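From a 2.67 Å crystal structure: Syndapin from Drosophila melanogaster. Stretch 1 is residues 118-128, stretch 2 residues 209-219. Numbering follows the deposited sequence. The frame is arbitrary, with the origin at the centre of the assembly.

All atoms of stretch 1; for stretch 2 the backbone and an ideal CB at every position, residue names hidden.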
ATOM      1  N   ASP B 118     -33.686 -12.054 -21.476  1.00 28.09           N
ATOM      2  CA  ASP B 118     -33.942 -12.148 -22.892  1.00 28.43           C
ATOM      3  C   ASP B 118     -33.347 -13.394 -23.474  1.00 29.32           C
ATOM      4  O   ASP B 118     -33.979 -14.072 -24.255  1.00 30.63           O
ATOM      5  CB  ASP B 118     -33.347 -10.983 -23.637  1.00 28.34           C
ATOM      6  CG  ASP B 118     -34.119  -9.709 -23.462  1.00 29.99           C
ATOM      7  OD1 ASP B 118     -35.281  -9.745 -23.025  1.00 34.82           O
ATOM      8  OD2 ASP B 118     -33.552  -8.622 -23.732  1.00 35.01           O
ATOM      9  N   LEU B 119     -32.115 -13.702 -23.129  1.00 29.84           N
ATOM     10  CA  LEU B 119     -31.514 -14.867 -23.713  1.00 30.39           C
ATOM     11  C   LEU B 119     -31.960 -16.177 -23.131  1.00 30.47           C
ATOM     12  O   LEU B 119     -31.704 -17.224 -23.707  1.00 31.01           O
ATOM     13  CB  LEU B 119     -30.023 -14.792 -23.603  1.00 30.31           C
ATOM     14  CG  LEU B 119     -29.640 -14.226 -24.918  1.00 31.92           C
ATOM     15  CD1 LEU B 119     -29.907 -12.717 -24.770  1.00 37.40           C
ATOM     16  CD2 LEU B 119     -28.258 -14.479 -24.977  1.00 35.85           C
ATOM     17  N   GLU B 120     -32.576 -16.151 -21.966  1.00 30.07           N
ATOM     18  CA  GLU B 120     -32.957 -17.408 -21.397  1.00 29.91           C
ATOM     19  C   GLU B 120     -34.138 -17.711 -22.191  1.00 30.47           C
ATOM     20  O   GLU B 120     -34.301 -18.829 -22.620  1.00 31.61           O
ATOM     21  CB  GLU B 120     -33.322 -17.273 -19.943  1.00 29.21           C
ATOM     22  CG  GLU B 120     -32.151 -17.420 -19.026  1.00 30.12           C
ATOM     23  CD  GLU B 120     -32.521 -17.150 -17.582  1.00 31.81           C
ATOM     24  OE1 GLU B 120     -33.684 -16.809 -17.323  1.00 34.81           O
ATOM     25  OE2 GLU B 120     -31.674 -17.306 -16.690  1.00 30.72           O
ATOM     26  N   ASP B 121     -34.950 -16.678 -22.410  1.00 31.05           N
ATOM     27  CA  ASP B 121     -36.110 -16.713 -23.292  1.00 30.87           C
ATOM     28  C   ASP B 121     -35.744 -17.204 -24.691  1.00 30.43           C
ATOM     29  O   ASP B 121     -36.437 -18.015 -25.257  1.00 31.70           O
ATOM     30  CB  ASP B 121     -36.799 -15.340 -23.337  1.00 30.16           C
ATOM     31  CG  ASP B 121     -37.535 -15.014 -22.016  1.00 33.69           C
ATOM     32  OD1 ASP B 121     -37.484 -15.801 -21.049  1.00 37.15           O
ATOM     33  OD2 ASP B 121     -38.150 -13.940 -21.878  1.00 38.60           O
ATOM     34  N   LEU B 122     -34.635 -16.777 -25.240  1.00 30.20           N
ATOM     35  CA  LEU B 122     -34.357 -17.162 -26.576  1.00 29.58           C
ATOM     36  C   LEU B 122     -33.987 -18.620 -26.597  1.00 29.90           C
ATOM     37  O   LEU B 122     -34.354 -19.311 -27.529  1.00 31.07           O
ATOM     38  CB  LEU B 122     -33.258 -16.307 -27.119  1.00 29.27           C
ATOM     39  CG  LEU B 122     -33.072 -16.382 -28.603  1.00 29.51           C
ATOM     40  CD1 LEU B 122     -34.261 -15.745 -29.245  1.00 33.59           C
ATOM     41  CD2 LEU B 122     -31.815 -15.643 -28.984  1.00 28.34           C
ATOM     42  N   PHE B 123     -33.271 -19.107 -25.588  1.00 29.61           N
ATOM     43  CA  PHE B 123     -32.928 -20.523 -25.518  1.00 29.50           C
ATOM     44  C   PHE B 123     -34.188 -21.341 -25.299  1.00 31.00           C
ATOM     45  O   PHE B 123     -34.347 -22.445 -25.812  1.00 31.31           O
ATOM     46  CB  PHE B 123     -32.057 -20.804 -24.329  1.00 28.65           C
ATOM     47  CG  PHE B 123     -30.600 -20.763 -24.606  1.00 28.11           C
ATOM     48  CD1 PHE B 123     -30.007 -21.667 -25.482  1.00 27.96           C
ATOM     49  CD2 PHE B 123     -29.789 -19.854 -23.948  1.00 25.65           C
ATOM     50  CE1 PHE B 123     -28.644 -21.644 -25.705  1.00 26.48           C
ATOM     51  CE2 PHE B 123     -28.433 -19.848 -24.178  1.00 26.85           C
ATOM     52  CZ  PHE B 123     -27.858 -20.748 -25.048  1.00 24.59           C
ATOM     53  N   LYS B 124     -35.080 -20.809 -24.485  1.00 31.73           N
ATOM     54  CA  LYS B 124     -36.202 -21.569 -24.077  1.00 32.76           C
ATOM     55  C   LYS B 124     -37.005 -21.783 -25.325  1.00 32.80           C
ATOM     56  O   LYS B 124     -37.507 -22.847 -25.533  1.00 33.26           O
ATOM     57  CB  LYS B 124     -36.977 -20.817 -23.007  1.00 33.73           C
ATOM     58  CG  LYS B 124     -37.999 -21.621 -22.281  1.00 35.93           C
ATOM     59  CD  LYS B 124     -38.990 -20.721 -21.611  1.00 43.25           C
ATOM     60  CE  LYS B 124     -40.144 -21.537 -21.046  1.00 48.81           C
ATOM     61  NZ  LYS B 124     -39.635 -22.508 -20.009  1.00 51.28           N
ATOM     62  N   LYS B 125     -37.088 -20.773 -26.182  1.00 33.42           N
ATOM     63  CA  LYS B 125     -37.849 -20.858 -27.415  1.00 33.34           C
ATOM     64  C   LYS B 125     -37.162 -21.844 -28.344  1.00 33.46           C
ATOM     65  O   LYS B 125     -37.714 -22.819 -28.787  1.00 34.18           O
ATOM     66  CB  LYS B 125     -37.856 -19.505 -28.038  1.00 32.78           C
ATOM     67  CG  LYS B 125     -39.225 -19.080 -28.544  1.00 37.93           C
ATOM     68  CD  LYS B 125     -39.098 -18.014 -29.635  1.00 41.03           C
ATOM     69  CE  LYS B 125     -38.099 -18.494 -30.661  1.00 43.97           C
ATOM     70  NZ  LYS B 125     -38.399 -17.794 -31.901  1.00 50.20           N
ATOM     71  N   ALA B 126     -35.911 -21.597 -28.619  1.00 33.62           N
ATOM     72  CA  ALA B 126     -35.098 -22.561 -29.284  1.00 33.33           C
ATOM     73  C   ALA B 126     -35.246 -24.009 -28.799  1.00 34.05           C
ATOM     74  O   ALA B 126     -34.979 -24.896 -29.562  1.00 35.47           O
ATOM     75  CB  ALA B 126     -33.677 -22.124 -29.165  1.00 32.27           C
ATOM     76  N   GLN B 127     -35.620 -24.284 -27.545  1.00 34.19           N
ATOM     77  CA  GLN B 127     -35.541 -25.665 -27.038  1.00 32.84           C
ATOM     78  C   GLN B 127     -36.926 -26.277 -26.963  1.00 33.74           C
ATOM     79  O   GLN B 127     -37.065 -27.508 -26.948  1.00 34.20           O
ATOM     80  CB  GLN B 127     -34.891 -25.686 -25.664  1.00 32.49           C
ATOM     81  CG  GLN B 127     -34.491 -27.041 -25.169  1.00 30.81           C
ATOM     82  CD  GLN B 127     -33.798 -26.996 -23.827  1.00 30.95           C
ATOM     83  OE1 GLN B 127     -34.352 -26.525 -22.802  1.00 25.44           O
ATOM     84  NE2 GLN B 127     -32.569 -27.534 -23.802  1.00 32.65           N
ATOM     85  N   LYS B 128     -37.953 -25.430 -26.951  1.00 33.88           N
ATOM     86  CA  LYS B 128     -39.318 -25.876 -26.748  1.00 35.00           C
ATOM     87  C   LYS B 128     -39.753 -27.075 -27.642  1.00 35.89           C
ATOM     88  O   LYS B 128     -40.030 -28.143 -27.105  1.00 35.55           O
ATOM     89  CB  LYS B 128     -40.272 -24.712 -26.837  1.00 34.82           C
ATOM     90  CG  LYS B 128     -41.654 -25.078 -26.477  1.00 38.31           C
ATOM     91  CD  LYS B 128     -42.586 -23.925 -26.690  1.00 44.04           C
ATOM     92  CE  LYS B 128     -43.483 -23.819 -25.459  1.00 51.10           C
ATOM     93  NZ  LYS B 128     -44.747 -23.023 -25.701  1.00 54.15           N
ATOM     94  N   UNK B 209     -28.928 -26.783 -34.610  1.00 34.64           N
ATOM     95  CA  UNK B 209     -28.712 -25.504 -35.234  1.00 36.18           C
ATOM     96  C   UNK B 209     -29.197 -24.383 -34.368  1.00 35.43           C
ATOM     97  O   UNK B 209     -28.469 -23.449 -34.077  1.00 36.17           O
ATOM     98  CB  UNK B 209     -29.400 -25.449 -36.599  1.00 36.18           C
ATOM     99  N   UNK B 210     -30.454 -24.464 -33.984  1.00 35.05           N
ATOM    100  CA  UNK B 210     -31.054 -23.497 -33.079  1.00 34.30           C
ATOM    101  C   UNK B 210     -30.248 -23.202 -31.801  1.00 32.70           C
ATOM    102  O   UNK B 210     -29.875 -22.053 -31.539  1.00 32.08           O
ATOM    103  CB  UNK B 210     -32.445 -23.997 -32.684  1.00 34.30           C
ATOM    104  N   UNK B 211     -29.965 -24.208 -30.999  1.00 30.58           N
ATOM    105  CA  UNK B 211     -29.229 -23.874 -29.854  1.00 29.24           C
ATOM    106  C   UNK B 211     -27.833 -23.229 -30.241  1.00 30.63           C
ATOM    107  O   UNK B 211     -27.389 -22.274 -29.600  1.00 31.46           O
ATOM    108  CB  UNK B 211     -29.060 -25.131 -28.999  1.00 29.24           C
ATOM    109  N   UNK B 212     -27.172 -23.676 -31.313  1.00 30.85           N
ATOM    110  CA  UNK B 212     -25.838 -23.184 -31.649  1.00 30.31           C
ATOM    111  C   UNK B 212     -25.865 -21.698 -31.913  1.00 30.78           C
ATOM    112  O   UNK B 212     -24.941 -20.950 -31.663  1.00 31.32           O
ATOM    113  CB  UNK B 212     -25.278 -23.922 -32.866  1.00 30.31           C
ATOM    114  N   UNK B 213     -27.002 -21.253 -32.343  1.00 30.71           N
ATOM    115  CA  UNK B 213     -27.096 -19.972 -32.866  1.00 30.27           C
ATOM    116  C   UNK B 213     -27.262 -19.054 -31.691  1.00 30.14           C
ATOM    117  O   UNK B 213     -26.712 -17.966 -31.679  1.00 30.53           O
ATOM    118  CB  UNK B 213     -28.231 -19.854 -33.885  1.00 30.27           C
ATOM    119  N   UNK B 214     -28.037 -19.495 -30.705  1.00 30.32           N
ATOM    120  CA  UNK B 214     -28.286 -18.736 -29.460  1.00 29.26           C
ATOM    121  C   UNK B 214     -27.030 -18.721 -28.627  1.00 29.42           C
ATOM    122  O   UNK B 214     -26.708 -17.707 -28.056  1.00 29.86           O
ATOM    123  CB  UNK B 214     -29.444 -19.335 -28.659  1.00 29.26           C
ATOM    124  N   UNK B 215     -26.313 -19.840 -28.592  1.00 28.97           N
ATOM    125  CA  UNK B 215     -25.127 -19.968 -27.800  1.00 28.23           C
ATOM    126  C   UNK B 215     -24.078 -19.015 -28.282  1.00 29.25           C
ATOM    127  O   UNK B 215     -23.331 -18.460 -27.503  1.00 29.76           O
ATOM    128  CB  UNK B 215     -24.605 -21.406 -27.827  1.00 28.23           C
ATOM    129  N   UNK B 216     -24.016 -18.816 -29.583  1.00 30.09           N
ATOM    130  CA  UNK B 216     -22.924 -18.057 -30.113  1.00 29.68           C
ATOM    131  C   UNK B 216     -23.191 -16.574 -29.885  1.00 29.26           C
ATOM    132  O   UNK B 216     -22.228 -15.788 -29.741  1.00 30.86           O
ATOM    133  CB  UNK B 216     -22.718 -18.365 -31.598  1.00 29.68           C
ATOM    134  N   UNK B 217     -24.464 -16.192 -29.801  1.00 26.82           N
ATOM    135  CA  UNK B 217     -24.803 -14.856 -29.392  1.00 26.15           C
ATOM    136  C   UNK B 217     -24.157 -14.550 -28.029  1.00 27.10           C
ATOM    137  O   UNK B 217     -23.696 -13.402 -27.758  1.00 27.10           O
ATOM    138  CB  UNK B 217     -26.323 -14.687 -29.334  1.00 26.15           C
ATOM    139  N   UNK B 218     -24.123 -15.587 -27.193  1.00 26.43           N
ATOM    140  CA  UNK B 218     -23.656 -15.479 -25.863  1.00 26.45           C
ATOM    141  C   UNK B 218     -22.169 -15.420 -25.879  1.00 26.35           C
ATOM    142  O   UNK B 218     -21.594 -14.527 -25.300  1.00 27.54           O
ATOM    143  CB  UNK B 218     -24.161 -16.636 -24.999  1.00 26.45           C
ATOM    144  N   UNK B 219     -21.532 -16.374 -26.526  1.00 26.08           N
ATOM    145  CA  UNK B 219     -20.106 -16.311 -26.723  1.00 25.70           C
ATOM    146  C   UNK B 219     -19.678 -14.936 -27.259  1.00 26.22           C
ATOM    147  O   UNK B 219     -18.697 -14.389 -26.831  1.00 27.29           O
ATOM    148  CB  UNK B 219     -19.663 -17.422 -27.678  1.00 25.70           C
TER

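The two helices run antiparallel, at 171°, with axes 9.0 Å apart at their closest. Stretch 1 offers Leu-119, Leu-122, Phe-123 and Ala-126, an apolar stripe, so shape should matter more than charge along it.

Position 209 has nothing of stretch 1 within 5.5 Å of its ideal CB; almost any helix former would do. It is Glu-209.

Position 210 points toward stretch 1 where the backbones come close: its CA lies 5.6 Å from the CA of Ala-126. Small or medium side chains suit it, as do polar ones that can bend outward. Asp-210 is found, its CB 4.2 Å from Ala-126 CB, with no hydrogen bond across.

Position 211 points sideways, its ideal CB 4.8 Å from Phe-123 CE1. A long, flexible apolar chain could turn back to reach the ring; methionine is the natural candidate, though a leucine might also reach the ring edge. The residue is Met-211, modelled as selenomethionine, and its end does come nearer. SE lies 3.6 Å from Phe-123 CD1, at the ring edge. Its CE is modelled too close to Ala-126.

Position 212 points away, so any helix-compatible residue would do; it is Thr-212. Position 213 looks sideways into space free of stretch 1, where a small polar residue is one option, and Ser-213 takes it.

Position 214 is the centre of the contact. Its CB points toward stretch 1, 3.8 Å from Phe-123 CE1 and 4.4 Å from Leu-122 CD2, so a compact apolar residue such as valine, isoleucine or alanine fits. Val-214 sets CG1 over one face of the Phe-123 ring, 3.6 Å from CE1 and almost on the ring normal, a CH-pi contact. Its CG2 meets Leu-122 CD2 at 3.8 Å.

Position 215 points away, although its ideal CB is 4.3 Å from Phe-123 CZ; any residue with a CB can meet the ring tip, and stretch 1 would allow large or small, apolar or polar beyond it. In Phe-215, CB and CA touch that tip while the side chain leads off.

Position 216 is out of reach, open to any helix former, and carries Glu-216.

Position 217 points toward stretch 1 beside Leu-119 and Leu-122, where leucine or a long chain with an aliphatic stem would serve. Lys-217 lays CD 3.7 Å from Leu-122 CD2.

Position 218 faces Leu-119 CD2, 4.6 Å from its ideal CB, favouring something small and apolar: alanine, cysteine or valine. Cys-218 puts SG 3.1 Å from Leu-119 CD2, shorter than van der Waals contact, so the precise value bears little weight at 2.67 Å, and obliquely beside the Phe-123 ring. With 211, 214 and 215, it completes the hole holding Phe-123.

Position 219, out of reach and equally unconstrained, is Gln-219.

Stretch 2 209-219: EDMTSVFEKCQ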
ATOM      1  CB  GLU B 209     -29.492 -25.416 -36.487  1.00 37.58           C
ATOM      2  CG  GLU B 209     -28.692 -25.443 -37.748  1.00 44.92           C
ATOM      3  CD  GLU B 209     -29.589 -24.961 -38.899  1.00 54.17           C
ATOM      4  OE1 GLU B 209     -29.221 -23.946 -39.550  1.00 56.44           O
ATOM      5  OE2 GLU B 209     -30.690 -25.573 -39.103  1.00 57.08           O
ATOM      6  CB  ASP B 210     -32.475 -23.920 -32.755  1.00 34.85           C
ATOM      7  CG  ASP B 210     -33.386 -23.847 -33.970  1.00 38.88           C
ATOM      8  OD1 ASP B 210     -32.902 -23.354 -35.007  1.00 41.05           O
ATOM      9  OD2 ASP B 210     -34.575 -24.254 -33.885  1.00 42.70           O
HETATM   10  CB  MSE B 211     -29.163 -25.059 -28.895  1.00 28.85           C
HETATM   11  CG  MSE B 211     -30.502 -25.579 -28.352  1.00 23.15           C
HETATM   12 SE   MSE B 211     -31.265 -24.740 -26.946  1.00 14.93          SE
HETATM   13  CE  MSE B 211     -32.437 -23.949 -27.836  1.00 13.06           C
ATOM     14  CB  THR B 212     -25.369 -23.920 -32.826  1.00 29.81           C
ATOM     15  OG1 THR B 212     -25.408 -25.308 -32.484  1.00 33.08           O
ATOM     16  CG2 THR B 212     -23.927 -23.615 -33.164  1.00 30.38           C
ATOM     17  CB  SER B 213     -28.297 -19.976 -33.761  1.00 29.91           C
ATOM     18  OG  SER B 213     -28.594 -18.672 -34.098  1.00 33.64           O
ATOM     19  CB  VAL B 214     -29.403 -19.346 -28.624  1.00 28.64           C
ATOM     20  CG1 VAL B 214     -29.552 -18.618 -27.345  1.00 27.92           C
ATOM     21  CG2 VAL B 214     -30.679 -19.222 -29.351  1.00 28.24           C
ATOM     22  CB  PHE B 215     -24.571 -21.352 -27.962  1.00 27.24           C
ATOM     23  CG  PHE B 215     -23.346 -21.619 -27.140  1.00 24.66           C
ATOM     24  CD1 PHE B 215     -23.422 -21.709 -25.756  1.00 22.68           C
ATOM     25  CD2 PHE B 215     -22.128 -21.834 -27.746  1.00 22.84           C
ATOM     26  CE1 PHE B 215     -22.301 -21.969 -24.998  1.00 20.97           C
ATOM     27  CE2 PHE B 215     -20.995 -22.155 -26.995  1.00 21.66           C
ATOM     28  CZ  PHE B 215     -21.072 -22.203 -25.633  1.00 21.40           C
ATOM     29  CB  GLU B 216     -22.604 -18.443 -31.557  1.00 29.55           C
ATOM     30  CG  GLU B 216     -21.670 -19.673 -31.667  1.00 34.17           C
ATOM     31  CD  GLU B 216     -20.287 -19.496 -30.974  1.00 42.77           C
ATOM     32  OE1 GLU B 216     -19.764 -18.346 -30.996  1.00 47.81           O
ATOM     33  OE2 GLU B 216     -19.716 -20.497 -30.408  1.00 43.97           O
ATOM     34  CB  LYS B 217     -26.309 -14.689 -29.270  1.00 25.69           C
ATOM     35  CG  LYS B 217     -27.034 -14.272 -30.554  1.00 24.57           C
ATOM     36  CD  LYS B 217     -28.571 -14.565 -30.515  1.00 23.52           C
ATOM     37  CE  LYS B 217     -29.383 -14.051 -31.792  1.00 22.90           C
ATOM     38  NZ  LYS B 217     -28.848 -14.816 -32.983  1.00 27.05           N
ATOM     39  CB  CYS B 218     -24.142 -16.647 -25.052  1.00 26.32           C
ATOM     40  SG  CYS B 218     -25.926 -16.477 -24.722  1.00 33.75           S
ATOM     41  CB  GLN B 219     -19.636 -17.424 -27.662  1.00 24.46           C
ATOM     42  CG  GLN B 219     -19.954 -18.781 -27.162  1.00 23.15           C
ATOM     43  CD  GLN B 219     -18.993 -19.295 -26.152  1.00 24.56           C
ATOM     44  OE1 GLN B 219     -18.071 -20.046 -26.487  1.00 29.32           O
ATOM     45  NE2 GLN B 219     -19.168 -18.895 -24.896  1.00 26.61           N
TER
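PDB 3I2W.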